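Local coordinates for protein FMN-dependent NADH:quinone oxidoreductase 1 (Bacillus anthracis, PDB 3U7I) that probably uses FMN and NADH to reduce quinones and to cleave the azo bond of aromatic azo compounds, working as a homodimer, at residues V22-F27 with V146-S150; H105-I109 with W159-Y165; I9-P14 with I100-L104. All coordinates share one frame; numbering follows the deposited sequence. Where two conformers were deposited one is given.

Contact 1. Residues V22-F27 with V146-S150; sequences VSIKVF and VIQAS
The first turn of helix 22-37, after the first strand of the flavodoxin-like fold, rests on the C-terminal end of strand 143-149 through Ser-23, Val-22 and Ala-149. The methyl CB of Ala-149 sits 3.7 Å from Ser-23 CB and equally near Ser-23 N, and Val-22 adds its CB at 4.0 Å from the same methyl. Helix and strand segments run at 144° to each other with 7.6 Å between their axes, which the small Ala-149 and Ser-23 permit. In this fold the phosphate of FMN is bound around the N-terminus of this helix, and Val-22 and Ser-23 are predicted to bind the cofactor. Ser-23 OG is buried without a hydrogen-bond partner in this model, perhaps because it serves the cofactor. One turn further along the helix, Val-26 and Phe-27 meet Ile-147, which turns both branches to them. Its CG2, anti to the backbone N, lies 4.0 Å from Val-26 CG1 and close to Ser-23 O, which accepts the helical bond from Phe-27 N. The other branch, extended (chi2 172°), carries CD1 to 3.7 Å from Phe-27 CA, at the ring's edge. Val-26 also packs on Ala-202 and Val-206 of helix 195-214.

Contact 2. Residues H105-I109 with W159-Y165; sequences HNFNI and WYTDVEY
The ring of Phe-107 meets the indole of Trp-159 in an offset edge-to-face pair: the planes stand at 74°, the centroid of the phenyl ring is 5.2 Å from that of the six-membered indole ring, and the indole turns its edge toward the phenyl face. The leading atoms are CH2 and CZ3 of Trp-159, with CH2 3.6 Å from Phe-107 CZ. Tyr-160 comes to the rim of the same phenyl ring, its CD2 lying near the ring plane at 4.1 Å from Phe-107 CE1. Val-163 approaches obliquely and places CG2 3.5 Å from Phe-107 CD1. CG2 lies between the backbone N and the carbonyl carbon of its own residue, from where it also reaches one face of the indole, so a single methyl touches both members of the aromatic pair.

Phe-107 is presented by a type I' beta turn from His-105 to Asn-108, in the loop between strand 97-103 and helix 111-120. It meets the end of the short helix 159-162 and the start of helix 165-177, for which Glu-164 occupies the N-cap position. Met-173 of the second subunit also packs on Phe-107, and Trp-159 meets Phe-176 of that subunit, which places the cluster at the dimer interface.

At the backbone, Phe-107 O accepts a weak bond from Tyr-165 N, 3.3 Å long and bent to 130° at the hydrogen; the same oxygen lies 3.2 Å from Tyr-165 CB, at the edge of the tyrosine ring. The side chain of Glu-164 points away from the loop, and its OE2 is shared by a salt bridge to Arg-186 and a hydrogen bond from Gln-148 NE2. Beyond Phe-107, Asn-108 OD1 receives Ile-109 N at 2.9 Å, 16° from the carbonyl plane, and is also bonded by ND2 of Asn-108 of the second subunit.

Contact 3. Residues I9-P14 with I100-L104; sequences IINAHP and IVLPL
His-13 and Pro-103 meet at the C-terminal ends of two neighbouring parallel strands of the central sheet of the flavodoxin-like fold, 6-11 and 97-103. From its CB, 4.1 Å from Pro-103 CD, the histidine extends with CG anti to the backbone N (chi1 -154°). This carries the ring across the proline: CG and CD2 pass Pro-103 CD, CD2 at 3.6 Å, and NE2 faces Pro-103 CG and CB. The result is a CH-pi contact in which Pro-103 CG lies over one ring face, 14° off the normal through the centroid. On the far edge of the ring, ND1 accepts from Lys-15 N, while the side chain also touches Ser-23, a predicted FMN-binding residue. Pro-14 adds its CD, 3.9 Å from Pro-103 CG.

Earlier in the two strands, Ile-10 pairs with Ile-100 and Asn-11 with Val-101, in parallel register. Val-101 contributes both backbone groups to this ladder: its N donates to Ile-10 O at 3.0 Å, nearly straight at 167°, and its O receives Ala-12 N at 2.7 Å. Ile-10 and Ile-100 lie side by side on one face of the sheet, CD1 of the former 3.9 Å from CG1 of the latter. Asn-11 is on the other face, where its ND2 bonds Val-16 O and Asn-48 OD1, a pair of bonds that would hold the amide in a fixed rotation. The same amide closes an Asx turn as the chain leaves the strand, its OD1 accepting His-13 N at 3.0 Å from above the carbonyl plane.

From the N terminus, the chain passes through 9-14 and then 22-27 before either has found its partner. Contact 3 closes first, when 100-104 returns beside 9-14 across 85 residues. The chain goes straight on into 105-109, which opens contact 2. Contact 1 closes next as 146-150 reaches the helix, and contact 2 closes last with 159-165. Contact 1 therefore crosses both others, while contacts 3 and 2 run in series. Contacts 1 and 3 share the central sheet: strands 97-103 and 143-149 are neighbours, joined by Ile-147 N to Ile-100 O. Gln-148 NE2, a probable hydrogen-bond partner of Glu-164 OE2, connects that sheet to segment 159-165 of contact 2.

Contact 1. Residues V22-F27 with V146-S150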
# COMPACT_ATOMS: atom_id res chain seq x y z
N VAL C 22 -8.16 -17.72 -6.83
CA VAL C 22 -9.54 -17.28 -7.07
C VAL C 22 -9.64 -16.06 -7.99
O VAL C 22 -10.41 -16.06 -8.96
CB VAL C 22 -10.31 -17.02 -5.76
CG1 VAL C 22 -11.70 -16.49 -6.06
CG2 VAL C 22 -10.40 -18.30 -4.94
N SER C 23 -8.86 -15.02 -7.71
CA SER C 23 -8.84 -13.82 -8.54
C SER C 23 -8.32 -14.10 -9.96
O SER C 23 -8.78 -13.50 -10.93
CB SER C 23 -8.05 -12.69 -7.87
OG SER C 23 -6.69 -13.04 -7.69
N ILE C 24 -7.36 -15.01 -10.08
CA ILE C 24 -6.85 -15.39 -11.40
C ILE C 24 -7.89 -16.20 -12.21
O ILE C 24 -8.06 -15.96 -13.40
CB ILE C 24 -5.50 -16.14 -11.30
CG1 ILE C 24 -4.43 -15.22 -10.68
CG2 ILE C 24 -5.05 -16.64 -12.66
CD1 ILE C 24 -3.14 -15.92 -10.24
N LYS C 25 -8.58 -17.13 -11.56
CA LYS C 25 -9.69 -17.85 -12.20
C LYS C 25 -10.76 -16.89 -12.69
O LYS C 25 -11.21 -16.99 -13.83
CB LYS C 25 -10.34 -18.87 -11.25
CG LYS C 25 -9.62 -20.18 -11.18
CD LYS C 25 -10.36 -21.21 -10.35
CE LYS C 25 -9.41 -22.35 -9.97
NZ LYS C 25 -10.08 -23.68 -9.88
N VAL C 26 -11.17 -15.96 -11.83
CA VAL C 26 -12.21 -15.00 -12.20
C VAL C 26 -11.76 -14.09 -13.35
O VAL C 26 -12.53 -13.80 -14.26
CB VAL C 26 -12.64 -14.16 -10.98
CG1 VAL C 26 -13.69 -13.13 -11.37
CG2 VAL C 26 -13.16 -15.07 -9.87
N PHE C 27 -10.50 -13.65 -13.30
CA PHE C 27 -9.92 -12.86 -14.38
C PHE C 27 -9.89 -13.61 -15.72
O PHE C 27 -10.21 -13.04 -16.77
CB PHE C 27 -8.49 -12.40 -14.02
CG PHE C 27 -7.68 -12.00 -15.22
CD1 PHE C 27 -8.05 -10.90 -15.98
CD2 PHE C 27 -6.57 -12.74 -15.61
CE1 PHE C 27 -7.32 -10.53 -17.10
CE2 PHE C 27 -5.83 -12.38 -16.73
CZ PHE C 27 -6.22 -11.27 -17.48
N VAL C 146 -11.87 -3.61 -11.36
CA VAL C 146 -11.00 -4.24 -10.38
C VAL C 146 -11.55 -5.62 -10.03
O VAL C 146 -12.74 -5.75 -9.74
CB VAL C 146 -10.89 -3.38 -9.10
CG1 VAL C 146 -10.07 -4.11 -8.03
CG2 VAL C 146 -10.28 -2.03 -9.42
N ILE C 147 -10.71 -6.64 -10.10
CA ILE C 147 -11.10 -7.99 -9.71
C ILE C 147 -10.38 -8.36 -8.42
O ILE C 147 -9.18 -8.61 -8.42
CB ILE C 147 -10.77 -9.03 -10.83
CG1 ILE C 147 -11.64 -8.78 -12.06
CG2 ILE C 147 -10.97 -10.45 -10.31
CD1 ILE C 147 -11.25 -9.61 -13.27
N GLN C 148 -11.13 -8.41 -7.32
CA GLN C 148 -10.53 -8.64 -6.00
C GLN C 148 -11.05 -9.88 -5.30
O GLN C 148 -12.26 -10.02 -5.09
CB GLN C 148 -10.77 -7.41 -5.10
CG GLN C 148 -10.29 -7.55 -3.65
CD GLN C 148 -10.57 -6.29 -2.82
OE1 GLN C 148 -9.73 -5.38 -2.77
NE2 GLN C 148 -11.74 -6.23 -2.19
N ALA C 149 -10.14 -10.79 -4.93
CA ALA C 149 -10.50 -11.97 -4.14
C ALA C 149 -10.12 -11.72 -2.70
O ALA C 149 -9.02 -11.22 -2.43
CB ALA C 149 -9.77 -13.21 -4.65
N SER C 150 -11.01 -12.05 -1.77
CA SER C 150 -10.76 -11.79 -0.35
C SER C 150 -11.32 -12.90 0.52
O SER C 150 -12.32 -13.52 0.18
CB SER C 150 -11.35 -10.44 0.07
OG SER C 150 -12.76 -10.39 -0.10

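Contact 2. Residues H105-I109 with W159-Y165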
# COMPACT_ATOMS: atom_id res chain seq x y z
N HIS C 105 -4.83 -8.76 0.79
CA HIS C 105 -4.14 -9.22 1.98
C HIS C 105 -3.84 -8.03 2.87
O HIS C 105 -3.26 -7.05 2.42
CB HIS C 105 -2.85 -9.97 1.65
CG HIS C 105 -2.29 -10.73 2.81
ND1 HIS C 105 -3.06 -11.56 3.60
CD2 HIS C 105 -1.04 -10.79 3.33
CE1 HIS C 105 -2.31 -12.10 4.55
NE2 HIS C 105 -1.07 -11.64 4.40
N ASN C 106 -4.25 -8.13 4.13
CA ASN C 106 -4.01 -7.07 5.11
C ASN C 106 -4.58 -5.70 4.72
O ASN C 106 -3.97 -4.66 4.98
CB ASN C 106 -2.52 -7.02 5.45
CG ASN C 106 -2.05 -8.31 6.10
OD1 ASN C 106 -2.80 -8.94 6.84
ND2 ASN C 106 -0.82 -8.72 5.79
N PHE C 107 -5.76 -5.73 4.09
CA PHE C 107 -6.65 -4.58 3.93
C PHE C 107 -6.10 -3.42 3.11
O PHE C 107 -6.54 -2.28 3.29
CB PHE C 107 -7.13 -4.07 5.30
CG PHE C 107 -7.73 -5.14 6.16
CD1 PHE C 107 -9.05 -5.54 5.97
CD2 PHE C 107 -6.98 -5.76 7.15
CE1 PHE C 107 -9.61 -6.52 6.77
CE2 PHE C 107 -7.53 -6.75 7.94
CZ PHE C 107 -8.85 -7.13 7.76
N ASN C 108 -5.14 -3.70 2.23
CA ASN C 108 -4.58 -2.66 1.35
C ASN C 108 -4.10 -3.29 0.06
O ASN C 108 -4.06 -4.51 -0.06
CB ASN C 108 -3.41 -1.93 2.04
CG ASN C 108 -3.34 -0.43 1.69
OD1 ASN C 108 -3.70 -0.00 0.58
ND2 ASN C 108 -2.87 0.37 2.65
N ILE C 109 -3.74 -2.45 -0.91
CA ILE C 109 -3.21 -2.95 -2.17
C ILE C 109 -1.87 -3.66 -1.94
O ILE C 109 -1.13 -3.30 -1.02
CB ILE C 109 -3.04 -1.81 -3.20
CG1 ILE C 109 -2.01 -0.77 -2.71
CG2 ILE C 109 -4.40 -1.15 -3.48
CD1 ILE C 109 -1.67 0.30 -3.73
N TRP C 159 -17.37 -3.09 9.86
CA TRP C 159 -15.95 -2.77 9.99
C TRP C 159 -15.18 -3.10 8.72
O TRP C 159 -14.39 -2.28 8.24
CB TRP C 159 -15.33 -3.49 11.19
CG TRP C 159 -13.85 -3.23 11.37
CD1 TRP C 159 -13.27 -2.14 11.95
CD2 TRP C 159 -12.78 -4.10 10.97
NE1 TRP C 159 -11.90 -2.27 11.93
CE2 TRP C 159 -11.57 -3.47 11.34
CE3 TRP C 159 -12.72 -5.35 10.33
CZ2 TRP C 159 -10.32 -4.04 11.09
CZ3 TRP C 159 -11.48 -5.92 10.09
CH2 TRP C 159 -10.29 -5.26 10.47
N TYR C 160 -15.39 -4.30 8.18
CA TYR C 160 -14.68 -4.71 6.96
C TYR C 160 -14.86 -3.70 5.82
O TYR C 160 -13.89 -3.38 5.11
CB TYR C 160 -15.12 -6.12 6.51
CG TYR C 160 -14.60 -7.22 7.41
CD1 TYR C 160 -15.26 -7.56 8.58
CD2 TYR C 160 -13.43 -7.90 7.10
CE1 TYR C 160 -14.78 -8.56 9.42
CE2 TYR C 160 -12.94 -8.90 7.92
CZ TYR C 160 -13.62 -9.22 9.08
OH TYR C 160 -13.13 -10.22 9.90
N THR C 161 -16.08 -3.21 5.65
CA THR C 161 -16.38 -2.22 4.62
C THR C 161 -15.54 -0.96 4.86
O THR C 161 -15.05 -0.36 3.92
CB THR C 161 -17.86 -1.82 4.63
OG1 THR C 161 -18.67 -3.00 4.70
CG2 THR C 161 -18.20 -1.04 3.36
N ASP C 162 -15.40 -0.58 6.12
CA ASP C 162 -14.68 0.62 6.49
C ASP C 162 -13.16 0.50 6.29
O ASP C 162 -12.49 1.50 6.02
CB ASP C 162 -15.00 1.03 7.92
CG ASP C 162 -16.48 1.33 8.12
OD1 ASP C 162 -17.13 1.73 7.13
OD2 ASP C 162 -16.98 1.18 9.25
N VAL C 163 -12.62 -0.71 6.41
CA VAL C 163 -11.17 -0.93 6.29
C VAL C 163 -10.74 -1.56 4.96
O VAL C 163 -9.62 -2.05 4.83
CB VAL C 163 -10.59 -1.74 7.48
CG1 VAL C 163 -10.86 -1.02 8.77
CG2 VAL C 163 -11.16 -3.15 7.51
N GLU C 164 -11.63 -1.53 3.98
CA GLU C 164 -11.32 -2.04 2.65
C GLU C 164 -10.53 -0.97 1.91
O GLU C 164 -11.03 -0.36 0.96
CB GLU C 164 -12.60 -2.40 1.88
CG GLU C 164 -12.34 -3.24 0.63
CD GLU C 164 -13.56 -3.35 -0.26
OE1 GLU C 164 -14.54 -2.59 -0.03
OE2 GLU C 164 -13.55 -4.20 -1.18
N TYR C 165 -9.29 -0.75 2.34
CA TYR C 165 -8.50 0.35 1.79
C TYR C 165 -7.94 0.07 0.41
O TYR C 165 -7.62 1.01 -0.32
CB TYR C 165 -7.40 0.79 2.77
CG TYR C 165 -7.99 1.46 3.98
CD1 TYR C 165 -8.69 2.66 3.86
CD2 TYR C 165 -7.86 0.90 5.25
CE1 TYR C 165 -9.25 3.28 4.95
CE2 TYR C 165 -8.42 1.51 6.36
CZ TYR C 165 -9.10 2.71 6.20
OH TYR C 165 -9.66 3.33 7.29

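Contact 3. Residues I9-P14 with I100-L104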
# COMPACT_ATOMS: atom_id res chain seq x y z
N ILE C 9 -4.11 -5.08 -18.82
CA ILE C 9 -4.25 -5.91 -17.63
C ILE C 9 -3.12 -5.57 -16.66
O ILE C 9 -1.94 -5.68 -17.01
CB ILE C 9 -4.18 -7.44 -17.96
CG1 ILE C 9 -4.95 -7.78 -19.24
CG2 ILE C 9 -4.65 -8.28 -16.75
CD1 ILE C 9 -6.39 -7.33 -19.22
N ILE C 10 -3.49 -5.15 -15.46
CA ILE C 10 -2.54 -4.93 -14.38
C ILE C 10 -2.72 -6.04 -13.34
O ILE C 10 -3.63 -6.00 -12.51
CB ILE C 10 -2.72 -3.55 -13.71
CG1 ILE C 10 -2.61 -2.44 -14.76
CG2 ILE C 10 -1.71 -3.37 -12.58
CD1 ILE C 10 -3.44 -1.21 -14.41
N ASN C 11 -1.86 -7.05 -13.44
CA ASN C 11 -1.95 -8.23 -12.59
C ASN C 11 -1.12 -8.07 -11.30
O ASN C 11 0.11 -8.14 -11.34
CB ASN C 11 -1.50 -9.46 -13.38
CG ASN C 11 -1.51 -10.72 -12.55
OD1 ASN C 11 -1.92 -10.72 -11.38
ND2 ASN C 11 -1.08 -11.83 -13.16
N ALA C 12 -1.80 -7.85 -10.18
CA ALA C 12 -1.10 -7.59 -8.91
C ALA C 12 -0.98 -8.84 -8.02
O ALA C 12 -0.74 -8.73 -6.81
CB ALA C 12 -1.78 -6.45 -8.16
N HIS C 13 -1.13 -10.02 -8.61
CA HIS C 13 -1.07 -11.27 -7.84
C HIS C 13 0.35 -11.81 -7.77
O HIS C 13 0.97 -12.04 -8.79
CB HIS C 13 -2.00 -12.32 -8.45
CG HIS C 13 -2.47 -13.34 -7.46
ND1 HIS C 13 -1.61 -14.14 -6.74
CD2 HIS C 13 -3.72 -13.67 -7.06
CE1 HIS C 13 -2.30 -14.92 -5.94
NE2 HIS C 13 -3.58 -14.66 -6.11
N PRO C 14 0.88 -12.02 -6.55
CA PRO C 14 2.23 -12.57 -6.39
C PRO C 14 2.46 -13.90 -7.13
O PRO C 14 3.60 -14.22 -7.48
CB PRO C 14 2.33 -12.78 -4.87
CG PRO C 14 1.42 -11.73 -4.29
CD PRO C 14 0.27 -11.64 -5.26
N ILE C 100 -7.56 -4.40 -13.14
CA ILE C 100 -6.68 -4.72 -12.01
C ILE C 100 -7.09 -6.02 -11.33
O ILE C 100 -8.24 -6.19 -10.92
CB ILE C 100 -6.62 -3.56 -10.97
CG1 ILE C 100 -5.97 -2.32 -11.59
CG2 ILE C 100 -5.89 -4.02 -9.69
CD1 ILE C 100 -5.85 -1.13 -10.65
N VAL C 101 -6.14 -6.95 -11.22
CA VAL C 101 -6.37 -8.23 -10.55
C VAL C 101 -5.52 -8.30 -9.27
O VAL C 101 -4.29 -8.15 -9.32
CB VAL C 101 -6.03 -9.43 -11.48
CG1 VAL C 101 -6.51 -10.76 -10.88
CG2 VAL C 101 -6.63 -9.20 -12.89
N LEU C 102 -6.16 -8.51 -8.13
CA LEU C 102 -5.42 -8.58 -6.88
C LEU C 102 -6.09 -9.47 -5.86
O LEU C 102 -7.33 -9.58 -5.83
CB LEU C 102 -5.24 -7.19 -6.26
CG LEU C 102 -6.49 -6.55 -5.65
CD1 LEU C 102 -6.12 -5.44 -4.67
CD2 LEU C 102 -7.40 -6.03 -6.76
N PRO C 103 -5.27 -10.14 -5.03
CA PRO C 103 -5.74 -10.72 -3.77
C PRO C 103 -5.68 -9.63 -2.70
O PRO C 103 -4.72 -8.86 -2.67
CB PRO C 103 -4.70 -11.81 -3.48
CG PRO C 103 -3.46 -11.32 -4.10
CD PRO C 103 -3.87 -10.51 -5.32
N LEU C 104 -6.70 -9.55 -1.87
CA LEU C 104 -6.70 -8.62 -0.75
C LEU C 104 -6.01 -9.28 0.43
O LEU C 104 -6.52 -10.26 1.00
CB LEU C 104 -8.13 -8.22 -0.35
CG LEU C 104 -8.25 -7.24 0.81
CD1 LEU C 104 -7.52 -5.94 0.49
CD2 LEU C 104 -9.71 -6.97 1.14